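Local coordinates for probable porin (Pseudomonas aeruginosa, PDB 4FT6), which probably forms a beta-barrel channel of the OprD porin family through the outer membrane, letting small solutes pass, at residues A[20-25]-A[384-389]; A[43-48]-A[68-73]; A[116-121]-A[131-136]. All coordinates share one frame; numbering follows the deposited sequence.

Contact 1: residues A[20-25]-A[384-389]. With C8E ((hydroxyethyloxy)tri(ethyloxy)octane), chain C.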
loop_
_atom_site.group_PDB
_atom_site.type_symbol
_atom_site.label_atom_id
_atom_site.label_comp_id
_atom_site.label_asym_id
_atom_site.label_seq_id
_atom_site.Cartn_x
_atom_site.Cartn_y
_atom_site.Cartn_z
ATOM N N ARG A 20 -10.404 -12.420 -5.989
ATOM C CA ARG A 20 -10.963 -11.165 -5.513
ATOM C C ARG A 20 -12.056 -10.679 -6.461
ATOM O O ARG A 20 -11.773 -10.320 -7.609
ATOM C CB ARG A 20 -9.863 -10.101 -5.365
ATOM C CG ARG A 20 -10.358 -8.702 -4.980
ATOM C CD ARG A 20 -9.186 -7.743 -4.812
ATOM N NE ARG A 20 -8.259 -8.185 -3.763
ATOM C CZ ARG A 20 -7.041 -7.684 -3.560
ATOM N NH1 ARG A 20 -6.577 -6.717 -4.345
ATOM N NH2 ARG A 20 -6.283 -8.153 -2.567
ATOM N N ASN A 21 -13.299 -10.684 -5.976
ATOM C CA ASN A 21 -14.411 -10.085 -6.704
ATOM C C ASN A 21 -14.643 -8.689 -6.156
ATOM O O ASN A 21 -14.855 -8.522 -4.952
ATOM C CB ASN A 21 -15.686 -10.909 -6.545
ATOM C CG ASN A 21 -16.769 -10.481 -7.509
ATOM O OD1 ASN A 21 -17.567 -9.580 -7.213
ATOM N ND2 ASN A 21 -16.799 -11.112 -8.681
ATOM N N LEU A 22 -14.596 -7.680 -7.022
ATOM C CA LEU A 22 -14.593 -6.300 -6.545
ATOM C C LEU A 22 -15.616 -5.435 -7.260
ATOM O O LEU A 22 -15.627 -5.366 -8.495
ATOM C CB LEU A 22 -13.200 -5.694 -6.723
ATOM C CG LEU A 22 -12.952 -4.304 -6.146
ATOM C CD1 LEU A 22 -13.510 -4.252 -4.750
ATOM C CD2 LEU A 22 -11.451 -4.027 -6.122
ATOM N N TYR A 23 -16.473 -4.785 -6.474
ATOM C CA TYR A 23 -17.369 -3.766 -6.997
ATOM C C TYR A 23 -16.885 -2.428 -6.444
ATOM O O TYR A 23 -16.754 -2.264 -5.230
ATOM C CB TYR A 23 -18.824 -4.032 -6.581
ATOM C CG TYR A 23 -19.738 -2.863 -6.886
ATOM C CD1 TYR A 23 -20.276 -2.691 -8.150
ATOM C CD2 TYR A 23 -20.039 -1.923 -5.920
ATOM C CE1 TYR A 23 -21.098 -1.615 -8.435
ATOM C CE2 TYR A 23 -20.860 -0.839 -6.201
ATOM C CZ TYR A 23 -21.384 -0.693 -7.456
ATOM O OH TYR A 23 -22.195 0.378 -7.735
ATOM N N PHE A 24 -16.629 -1.472 -7.330
ATOM C CA PHE A 24 -16.075 -0.181 -6.936
ATOM C C PHE A 24 -16.961 0.921 -7.482
ATOM O O PHE A 24 -17.312 0.907 -8.660
ATOM C CB PHE A 24 -14.673 -0.034 -7.521
ATOM C CG PHE A 24 -13.981 1.255 -7.150
ATOM C CD1 PHE A 24 -14.210 2.425 -7.864
ATOM C CD2 PHE A 24 -13.065 1.285 -6.112
ATOM C CE1 PHE A 24 -13.555 3.612 -7.525
ATOM C CE2 PHE A 24 -12.403 2.465 -5.769
ATOM C CZ PHE A 24 -12.650 3.632 -6.476
ATOM N N ASN A 25 -17.304 1.885 -6.637
ATOM C CA ASN A 25 -18.199 2.958 -7.045
ATOM C C ASN A 25 -17.798 4.262 -6.367
ATOM O O ASN A 25 -18.147 4.513 -5.210
ATOM C CB ASN A 25 -19.649 2.587 -6.723
ATOM C CG ASN A 25 -20.656 3.473 -7.440
ATOM O OD1 ASN A 25 -20.447 4.679 -7.588
ATOM N ND2 ASN A 25 -21.755 2.873 -7.893
ATOM N N ARG A 384 -17.026 0.271 -1.879
ATOM C CA ARG A 384 -16.480 -0.922 -2.487
ATOM C C ARG A 384 -17.057 -2.138 -1.790
ATOM O O ARG A 384 -17.197 -2.157 -0.566
ATOM C CB ARG A 384 -14.947 -0.920 -2.443
ATOM C CG ARG A 384 -14.345 0.326 -1.798
ATOM C CD ARG A 384 -13.267 1.009 -2.649
ATOM N NE ARG A 384 -11.906 0.634 -2.267
ATOM C CZ ARG A 384 -10.855 1.456 -2.249
ATOM N NH1 ARG A 384 -10.988 2.730 -2.580
ATOM N NH2 ARG A 384 -9.660 0.998 -1.885
ATOM N N LEU A 385 -17.439 -3.129 -2.587
ATOM C CA LEU A 385 -17.791 -4.444 -2.072
ATOM C C LEU A 385 -16.631 -5.349 -2.459
ATOM O O LEU A 385 -16.186 -5.335 -3.610
ATOM C CB LEU A 385 -19.077 -4.963 -2.715
ATOM C CG LEU A 385 -20.301 -5.132 -1.826
ATOM C CD1 LEU A 385 -19.879 -5.338 -0.369
ATOM C CD2 LEU A 385 -21.239 -3.944 -1.972
ATOM N N ILE A 386 -16.115 -6.115 -1.503
ATOM C CA ILE A 386 -14.979 -6.982 -1.783
ATOM C C ILE A 386 -15.225 -8.402 -1.289
ATOM O O ILE A 386 -15.388 -8.638 -0.086
ATOM C CB ILE A 386 -13.679 -6.442 -1.150
ATOM C CG1 ILE A 386 -13.625 -4.916 -1.241
ATOM C CG2 ILE A 386 -12.455 -7.063 -1.818
ATOM C CD1 ILE A 386 -12.560 -4.321 -0.404
ATOM N N LEU A 387 -15.249 -9.337 -2.236
ATOM C CA LEU A 387 -15.416 -10.762 -1.963
ATOM C C LEU A 387 -14.032 -11.398 -2.116
ATOM O O LEU A 387 -13.310 -11.113 -3.080
ATOM C CB LEU A 387 -16.385 -11.388 -2.978
ATOM C CG LEU A 387 -17.568 -12.263 -2.554
ATOM C CD1 LEU A 387 -17.390 -13.682 -3.050
ATOM C CD2 LEU A 387 -17.753 -12.257 -1.051
ATOM N N SER A 388 -13.657 -12.252 -1.167
ATOM C CA SER A 388 -12.297 -12.767 -1.104
ATOM C C SER A 388 -12.287 -14.229 -0.741
ATOM O O SER A 388 -13.124 -14.702 0.045
ATOM C CB SER A 388 -11.487 -12.007 -0.061
ATOM O OG SER A 388 -10.891 -10.870 -0.643
ATOM N N TYR A 389 -11.322 -14.936 -1.318
ATOM C CA TYR A 389 -11.095 -16.328 -1.008
ATOM C C TYR A 389 -9.708 -16.698 -1.503
ATOM O O TYR A 389 -9.213 -16.129 -2.475
ATOM C CB TYR A 389 -12.146 -17.200 -1.683
ATOM C CG TYR A 389 -12.065 -18.644 -1.279
ATOM C CD1 TYR A 389 -12.517 -19.058 -0.041
ATOM C CD2 TYR A 389 -11.545 -19.600 -2.139
ATOM C CE1 TYR A 389 -12.454 -20.386 0.337
ATOM C CE2 TYR A 389 -11.477 -20.931 -1.771
ATOM C CZ TYR A 389 -11.934 -21.318 -0.534
ATOM O OH TYR A 389 -11.879 -22.639 -0.154
HETATM C C3 C8E C . -24.529 -3.586 -12.529
HETATM C C4 C8E C . -24.227 -4.969 -11.968
HETATM C C5 C8E C . -23.076 -4.908 -10.970
HETATM C C6 C8E C . -23.459 -5.551 -9.642
HETATM C C7 C8E C . -22.244 -5.992 -8.832
HETATM C C8 C8E C . -22.650 -6.405 -7.420
HETATM O O9 C8E C . -21.896 -7.519 -6.985
HETATM C C10 C8E C . -20.810 -7.168 -6.152
HETATM C C11 C8E C . -20.332 -8.390 -5.369
HETATM O O12 C8E C . -19.224 -8.069 -4.556
HETATM C C13 C8E C . -19.389 -8.529 -3.235
#

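Contact 2: residues A[43-48]-A[68-73]. With C8E ((hydroxyethyloxy)tri(ethyloxy)octane), chain C.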
loop_
_atom_site.group_PDB
_atom_site.type_symbol
_atom_site.label_atom_id
_atom_site.label_comp_id
_atom_site.label_asym_id
_atom_site.label_seq_id
_atom_site.Cartn_x
_atom_site.Cartn_y
_atom_site.Cartn_z
ATOM N N GLN A 43 -13.395 -9.256 -11.605
ATOM C CA GLN A 43 -12.932 -10.431 -10.887
ATOM C C GLN A 43 -11.446 -10.621 -11.146
ATOM O O GLN A 43 -11.012 -10.676 -12.304
ATOM C CB GLN A 43 -13.679 -11.677 -11.359
ATOM C CG GLN A 43 -13.117 -12.972 -10.777
ATOM C CD GLN A 43 -13.332 -13.033 -9.281
ATOM O OE1 GLN A 43 -14.360 -12.567 -8.780
ATOM N NE2 GLN A 43 -12.365 -13.602 -8.553
ATOM N N GLY A 44 -10.667 -10.735 -10.075
ATOM C CA GLY A 44 -9.229 -10.891 -10.196
ATOM C C GLY A 44 -8.749 -12.256 -9.740
ATOM O O GLY A 44 -9.345 -12.860 -8.835
ATOM N N PHE A 45 -7.676 -12.739 -10.372
ATOM C CA PHE A 45 -7.045 -14.001 -10.007
ATOM C C PHE A 45 -5.583 -13.743 -9.718
ATOM O O PHE A 45 -4.903 -13.104 -10.520
ATOM C CB PHE A 45 -7.134 -14.985 -11.167
ATOM C CG PHE A 45 -8.540 -15.314 -11.574
ATOM C CD1 PHE A 45 -9.270 -14.444 -12.377
ATOM C CD2 PHE A 45 -9.136 -16.491 -11.160
ATOM C CE1 PHE A 45 -10.570 -14.736 -12.748
ATOM C CE2 PHE A 45 -10.440 -16.796 -11.534
ATOM C CZ PHE A 45 -11.154 -15.916 -12.330
ATOM N N LEU A 46 -5.091 -14.248 -8.592
ATOM C CA LEU A 46 -3.688 -14.052 -8.231
ATOM C C LEU A 46 -2.970 -15.372 -7.981
ATOM O O LEU A 46 -3.161 -16.016 -6.941
ATOM C CB LEU A 46 -3.568 -13.155 -7.004
ATOM C CG LEU A 46 -2.141 -12.747 -6.640
ATOM C CD1 LEU A 46 -1.450 -12.099 -7.852
ATOM C CD2 LEU A 46 -2.167 -11.805 -5.415
ATOM N N LEU A 47 -2.138 -15.766 -8.941
ATOM C CA LEU A 47 -1.412 -17.028 -8.855
ATOM C C LEU A 47 -0.039 -16.791 -8.251
ATOM O O LEU A 47 0.762 -16.002 -8.773
ATOM C CB LEU A 47 -1.248 -17.655 -10.238
ATOM C CG LEU A 47 -0.685 -19.072 -10.235
ATOM C CD1 LEU A 47 -1.514 -19.946 -9.303
ATOM C CD2 LEU A 47 -0.667 -19.645 -11.656
ATOM N N GLN A 48 0.225 -17.465 -7.141
ATOM C CA GLN A 48 1.520 -17.355 -6.490
ATOM C C GLN A 48 2.071 -18.735 -6.205
ATOM O O GLN A 48 1.505 -19.483 -5.402
ATOM C CB GLN A 48 1.410 -16.558 -5.194
ATOM C CG GLN A 48 1.276 -15.077 -5.403
ATOM C CD GLN A 48 1.191 -14.320 -4.102
ATOM O OE1 GLN A 48 0.187 -14.402 -3.391
ATOM N NE2 GLN A 48 2.246 -13.577 -3.777
ATOM N N LEU A 68 -4.595 -12.125 -13.405
ATOM C CA LEU A 68 -5.667 -12.096 -14.402
ATOM C C LEU A 68 -6.824 -11.279 -13.839
ATOM O O LEU A 68 -7.384 -11.624 -12.784
ATOM C CB LEU A 68 -6.148 -13.514 -14.717
ATOM C CG LEU A 68 -7.315 -13.695 -15.699
ATOM C CD1 LEU A 68 -7.043 -13.014 -17.033
ATOM C CD2 LEU A 68 -7.593 -15.177 -15.928
ATOM N N GLY A 69 -7.156 -10.181 -14.513
ATOM C CA GLY A 69 -8.319 -9.390 -14.148
ATOM C C GLY A 69 -9.361 -9.527 -15.248
ATOM O O GLY A 69 -9.016 -9.515 -16.430
ATOM N N LEU A 70 -10.629 -9.664 -14.874
ATOM C CA LEU A 70 -11.699 -9.805 -15.852
ATOM C C LEU A 70 -12.758 -8.735 -15.628
ATOM O O LEU A 70 -13.209 -8.523 -14.487
ATOM C CB LEU A 70 -12.351 -11.189 -15.752
ATOM C CG LEU A 70 -11.502 -12.432 -16.051
ATOM C CD1 LEU A 70 -12.376 -13.690 -16.078
ATOM C CD2 LEU A 70 -10.737 -12.280 -17.360
ATOM N N LYS A 71 -13.148 -8.059 -16.711
ATOM C CA LYS A 71 -14.269 -7.112 -16.670
ATOM C C LYS A 71 -15.611 -7.841 -16.502
ATOM O O LYS A 71 -15.969 -8.707 -17.304
ATOM C CB LYS A 71 -14.315 -6.255 -17.944
ATOM C CG LYS A 71 -15.590 -5.403 -18.061
ATOM C CD LYS A 71 -15.715 -4.792 -19.451
ATOM C CE LYS A 71 -17.147 -4.394 -19.771
ATOM N N LEU A 72 -16.349 -7.492 -15.458
ATOM C CA LEU A 72 -17.673 -8.061 -15.229
ATOM C C LEU A 72 -18.760 -7.049 -15.618
ATOM O O LEU A 72 -19.794 -7.407 -16.195
ATOM C CB LEU A 72 -17.830 -8.494 -13.762
ATOM C CG LEU A 72 -16.854 -9.593 -13.324
ATOM C CD1 LEU A 72 -17.090 -10.022 -11.876
ATOM C CD2 LEU A 72 -16.970 -10.773 -14.287
ATOM N N ASP A 73 -18.515 -5.779 -15.321
ATOM C CA ASP A 73 -19.453 -4.723 -15.694
ATOM C C ASP A 73 -18.756 -3.367 -15.777
ATOM O O ASP A 73 -18.042 -2.960 -14.852
ATOM C CB ASP A 73 -20.618 -4.664 -14.699
ATOM C CG ASP A 73 -21.745 -3.746 -15.162
ATOM O OD1 ASP A 73 -21.738 -2.554 -14.784
ATOM O OD2 ASP A 73 -22.646 -4.215 -15.892
HETATM C C3 C8E C . -24.529 -3.586 -12.529
HETATM C C4 C8E C . -24.227 -4.969 -11.968
HETATM C C5 C8E C . -23.076 -4.908 -10.970
HETATM C C6 C8E C . -23.459 -5.551 -9.642
HETATM C C7 C8E C . -22.244 -5.992 -8.832
HETATM C C8 C8E C . -22.650 -6.405 -7.420
HETATM O O9 C8E C . -21.896 -7.519 -6.985
HETATM C C10 C8E C . -20.810 -7.168 -6.152
HETATM C C11 C8E C . -20.332 -8.390 -5.369
HETATM O O12 C8E C . -19.224 -8.069 -4.556
HETATM C C13 C8E C . -19.389 -8.529 -3.235
#

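Contact 3: residues A[116-121]-A[131-136]. With C8E ((hydroxyethyloxy)tri(ethyloxy)octane), chain D.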
loop_
_atom_site.group_PDB
_atom_site.type_symbol
_atom_site.label_atom_id
_atom_site.label_comp_id
_atom_site.label_asym_id
_atom_site.label_seq_id
_atom_site.Cartn_x
_atom_site.Cartn_y
_atom_site.Cartn_z
ATOM N N GLU A 116 10.115 -10.473 -10.751
ATOM C CA GLU A 116 8.832 -9.874 -10.394
ATOM C C GLU A 116 8.686 -9.808 -8.856
ATOM O O GLU A 116 8.696 -10.833 -8.169
ATOM C CB GLU A 116 7.675 -10.665 -11.035
ATOM C CG GLU A 116 6.291 -10.032 -10.880
ATOM C CD GLU A 116 6.029 -8.893 -11.868
ATOM O OE1 GLU A 116 7.006 -8.301 -12.383
ATOM O OE2 GLU A 116 4.839 -8.578 -12.140
ATOM N N LEU A 117 8.567 -8.602 -8.312
ATOM C CA LEU A 117 8.566 -8.438 -6.860
ATOM C C LEU A 117 7.331 -7.732 -6.318
ATOM O O LEU A 117 6.724 -6.900 -7.010
ATOM C CB LEU A 117 9.816 -7.680 -6.418
ATOM C CG LEU A 117 11.089 -8.456 -6.705
ATOM C CD1 LEU A 117 12.334 -7.601 -6.472
ATOM C CD2 LEU A 117 11.136 -9.736 -5.867
ATOM N N LEU A 118 6.983 -8.071 -5.073
ATOM C CA LEU A 118 5.923 -7.399 -4.310
ATOM C C LEU A 118 6.506 -6.728 -3.057
ATOM O O LEU A 118 6.253 -7.181 -1.933
ATOM C CB LEU A 118 4.838 -8.404 -3.906
ATOM C CG LEU A 118 3.943 -8.940 -5.034
ATOM C CD1 LEU A 118 3.255 -10.232 -4.585
ATOM C CD2 LEU A 118 2.903 -7.876 -5.482
ATOM N N PRO A 119 7.286 -5.644 -3.241
ATOM C CA PRO A 119 7.948 -5.036 -2.069
ATOM C C PRO A 119 6.982 -4.350 -1.117
ATOM O O PRO A 119 6.102 -3.597 -1.558
ATOM C CB PRO A 119 8.865 -3.957 -2.685
ATOM C CG PRO A 119 8.217 -3.610 -4.009
ATOM C CD PRO A 119 7.597 -4.927 -4.494
ATOM N N GLU A 120 7.159 -4.580 0.179
ATOM C CA GLU A 120 6.401 -3.831 1.176
ATOM C C GLU A 120 7.363 -3.076 2.086
ATOM O O GLU A 120 7.652 -3.494 3.202
ATOM C CB GLU A 120 5.452 -4.753 1.953
ATOM C CG GLU A 120 4.222 -5.168 1.172
ATOM C CD GLU A 120 3.353 -6.164 1.920
ATOM O OE1 GLU A 120 3.455 -7.379 1.657
ATOM O OE2 GLU A 120 2.558 -5.732 2.776
ATOM N N LEU A 121 7.861 -1.956 1.583
ATOM C CA LEU A 121 8.937 -1.217 2.234
ATOM C C LEU A 121 8.455 0.186 2.593
ATOM O O LEU A 121 7.680 0.780 1.837
ATOM C CB LEU A 121 10.134 -1.125 1.275
ATOM C CG LEU A 121 11.251 -2.169 1.328
ATOM C CD1 LEU A 121 10.763 -3.515 1.830
ATOM C CD2 LEU A 121 11.899 -2.309 -0.046
ATOM N N LEU A 131 -7.977 -4.287 -7.828
ATOM C CA LEU A 131 -8.197 -5.675 -8.204
ATOM C C LEU A 131 -6.941 -6.544 -8.058
ATOM O O LEU A 131 -6.990 -7.654 -7.523
ATOM C CB LEU A 131 -8.726 -5.744 -9.646
ATOM C CG LEU A 131 -9.361 -7.073 -10.090
ATOM C CD1 LEU A 131 -10.705 -7.291 -9.408
ATOM C CD2 LEU A 131 -9.505 -7.151 -11.592
ATOM N N LEU A 132 -5.818 -6.030 -8.540
ATOM C CA LEU A 132 -4.589 -6.797 -8.643
ATOM C C LEU A 132 -3.427 -5.927 -8.150
ATOM O O LEU A 132 -3.446 -4.703 -8.343
ATOM C CB LEU A 132 -4.388 -7.198 -10.101
ATOM C CG LEU A 132 -5.375 -8.211 -10.685
ATOM C CD1 LEU A 132 -5.236 -8.309 -12.212
ATOM C CD2 LEU A 132 -5.122 -9.571 -10.057
ATOM N N PRO A 133 -2.415 -6.546 -7.512
ATOM C CA PRO A 133 -1.303 -5.806 -6.891
ATOM C C PRO A 133 -0.389 -5.114 -7.896
ATOM O O PRO A 133 -0.091 -5.660 -8.970
ATOM C CB PRO A 133 -0.487 -6.912 -6.208
ATOM C CG PRO A 133 -0.766 -8.144 -7.054
ATOM C CD PRO A 133 -2.234 -8.005 -7.402
ATOM N N GLN A 134 0.068 -3.922 -7.526
ATOM C CA GLN A 134 1.224 -3.290 -8.158
ATOM C C GLN A 134 2.432 -4.224 -7.975
ATOM O O GLN A 134 2.565 -4.888 -6.943
ATOM C CB GLN A 134 1.503 -1.963 -7.441
ATOM C CG GLN A 134 2.496 -1.021 -8.123
ATOM C CD GLN A 134 2.774 0.238 -7.286
ATOM O OE1 GLN A 134 3.042 0.152 -6.073
ATOM N NE2 GLN A 134 2.702 1.410 -7.928
ATOM N N THR A 135 3.314 -4.297 -8.963
ATOM C CA THR A 135 4.533 -5.084 -8.789
ATOM C C THR A 135 5.735 -4.286 -9.226
ATOM O O THR A 135 5.603 -3.328 -9.994
ATOM C CB THR A 135 4.509 -6.391 -9.592
ATOM O OG1 THR A 135 4.040 -6.113 -10.913
ATOM C CG2 THR A 135 3.616 -7.431 -8.934
ATOM N N PHE A 136 6.912 -4.682 -8.753
ATOM C CA PHE A 136 8.114 -4.025 -9.224
ATOM C C PHE A 136 9.079 -5.001 -9.901
ATOM O O PHE A 136 8.999 -6.216 -9.706
ATOM C CB PHE A 136 8.772 -3.305 -8.070
ATOM C CG PHE A 136 8.089 -2.037 -7.701
ATOM C CD1 PHE A 136 6.900 -2.047 -6.974
ATOM C CD2 PHE A 136 8.616 -0.816 -8.118
ATOM C CE1 PHE A 136 6.260 -0.841 -6.657
ATOM C CE2 PHE A 136 7.985 0.387 -7.803
ATOM C CZ PHE A 136 6.815 0.376 -7.072
HETATM C C1 C8E D . 9.167 -10.300 -14.345
HETATM C C2 C8E D . 9.796 -11.667 -14.635
HETATM C C3 C8E D . 10.022 -11.896 -16.133
HETATM C C4 C8E D . 8.982 -12.806 -16.784
HETATM C C5 C8E D . 9.536 -14.212 -16.996
HETATM C C6 C8E D . 8.630 -15.145 -17.791
HETATM C C7 C8E D . 7.992 -16.240 -16.941
HETATM C C8 C8E D . 7.668 -17.458 -17.807
HETATM O O9 C8E D . 7.416 -18.638 -17.068
HETATM C C10 C8E D . 6.053 -18.847 -16.757
HETATM C C11 C8E D . 5.552 -20.181 -17.314
HETATM O O12 C8E D . 6.368 -21.268 -16.926
HETATM C C13 C8E D . 5.676 -22.501 -16.872
HETATM C C14 C8E D . 6.407 -23.501 -15.981
HETATM O O15 C8E D . 5.760 -23.636 -14.731
#

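Contact 1: residues A[20-25]-A[384-389]
Phe24 and Arg384 lie side by side on one face of this antiparallel pair, the arginine's CD resting 3.5 Å from Phe24 CD2. Beyond that carbon the guanidinium runs past the ring's CE2, its plane turned 36° from the ring. Bends at chi2 and chi3 carry the arginine there, and its NH1 goes on to a salt bridge with Glu382. On the same face Leu22 reaches over to its neighbour, CD1 standing 3.6 Å from Ile386 CG1, and Ile386 CG2 in turn meets the aliphatic CG of Arg20, whose NH1 is held by Asp128 and the carbonyl of Arg130. The other face carries Asn21, Tyr23, Leu385 and Leu387. Here a detergent molecule (C8E) runs slantwise over the side chains: its C10 is 3.7 Å from Tyr23 CB and its O12 is 3.6 Å from Leu385 CB. Tyr23, with CG anti to the backbone N (chi1 169°), projects its hydroxyl to a hydrogen bond with Glu39 OE2, while Asn21 OD1 is taken up by Trp41. Between the two faces, four backbone hydrogen bonds set the register, two between Asn21 and Leu387 and two between Tyr23 and Leu385; Leu387 N to Asn21 O is nearly straight at 177°. Detergent on one face and paired charges on the other are consistent with a barrel wall between membrane and channel. The pair joins strand 14-28 to strand 380-392 and so closes the barrel, first strand against last, with strand 37-50 flanking the former and strand 364-374 the latter.

Contact 2: residues A[43-48]-A[68-73]
Pairing of Phe45 with Leu68 and of Gln43 with Leu70 makes this an antiparallel strand contact within the hairpin of strands 37-50 and 58-71, in the barrel wall. Each pair is joined by two backbone hydrogen bonds, the shortest running 2.7 Å from Phe45 N to Leu68 O. That same Leu68 oxygen also lies at the edge of the Phe45 ring, in its plane, 3.4 Å from CD1. The ring, its CG anti to the carbonyl carbon (chi1 -61°), stands beside Leu68, with CD1 3.9 Å from Leu68 CG; CE1 of the ring also touches Leu70 CD1, whose side chain slants past it. Between the two bonded pairs sit Gly44 and Gly69, a non-hydrogen-bonded pair whose CA atoms approach to 4.3 Å, with no side chain on the face turned from Phe45. This is the meandering antiparallel wall of a porin barrel, and the face bearing Phe45, Leu68 and Leu70 is probably turned to the membrane, consistent with the maltoside detergent that touches Leu68 and Leu47. Past Leu70 comes a classic beta bulge, Leu72 and Asp73 both facing Trp41. Leu72 points toward strand 37-50 and lays CD1 3.8 Å from Gln43 CB. The Gln43 chain bends at chi2 (66°), taking its amide away from strand 58-71; OE1 accepts a hydrogen bond from Asn21 ND2, while NE2 makes a weak one to Gly44 O.

Contact 3: residues A[116-121]-A[131-136]
Glu116 meets Thr135 in the one side-chain hydrogen bond between these segments: Thr135 OG1 donates to Glu116 OE2 across 2.9 Å. The hydroxyl approaches from above the carboxylate, 62° out of its plane, and the two side chains cross at about a right angle. Thr135 OG1 sits between its own backbone N and carbonyl carbon (chi1 45°), which aims it at the acid, while the bend of Glu116 at chi2 (79°) folds the carboxylate back to receive it. OE2 also forms a salt bridge with Arg98, and OE1 is bonded by Gln137 NE2, so both carboxylate oxygens have polar partners. The C1 end of a detergent (C8E) lies 3.5 Å from Glu116 OE1, an alkyl carbon beside the carboxylate and no polar partner.

Two backbone hydrogen bonds join Leu117 and Phe136 as a single antiparallel pair. Leu117 N reaches Phe136 O at 2.8 Å, and Phe136 N returns the bond to Leu117 O. The chains then part, and side-chain packing takes over.

Apolar contacts lie in two groups. Leu118 CD2 meets Pro133 CB, 3.6 Å away, and the methyl CG2 of Thr135; it also lies against the carbonyl oxygen of Gln134. Although the CB of Leu118 points away from the other segment, this methyl reaches back to it. Pro119 crosses Phe136 at about a right angle, placing its CG 3.6 Å from CD1 of the ring. Met156 and Leu159 of strand 149-160 also touch the phenylalanine.

The pairing ties together two largely irregular segments with short strand pieces, about 9 Å from the centre of the chain, consistent with the inward-folded loops that narrow the channel in porins of this family. A buried carboxylate gripped by an arginine, a hydroxyl and an amide would probably remain ionised, with Arg98 balancing its charge and the three donors restricting its rotation.

In the fold
Contacts 1 and 2 share the wall of the barrel, their centres about 11 Å apart, because strands 14-28 and 37-50 are neighbours; Arg20 O lies 2.7 Å from Gly44 N, a probable hydrogen bond across that seam. The detergent C8E of chain C touches both, reaching from Leu385 to Asp73. Contact 3 lies nearer the middle, its centre about 9 Å from that of the chain, against about 17 and 19 Å for contacts 1 and 2. Residues 131-136 lean on the wall: Leu131 CD1 comes 3.5 Å from Gly44 N, Leu132 CD1 is equally close to Gly69 N, and Leu131 O packs 3.3 Å from Arg20 NH1. The glycine face of contact 2 thus receives leucines from contact 3.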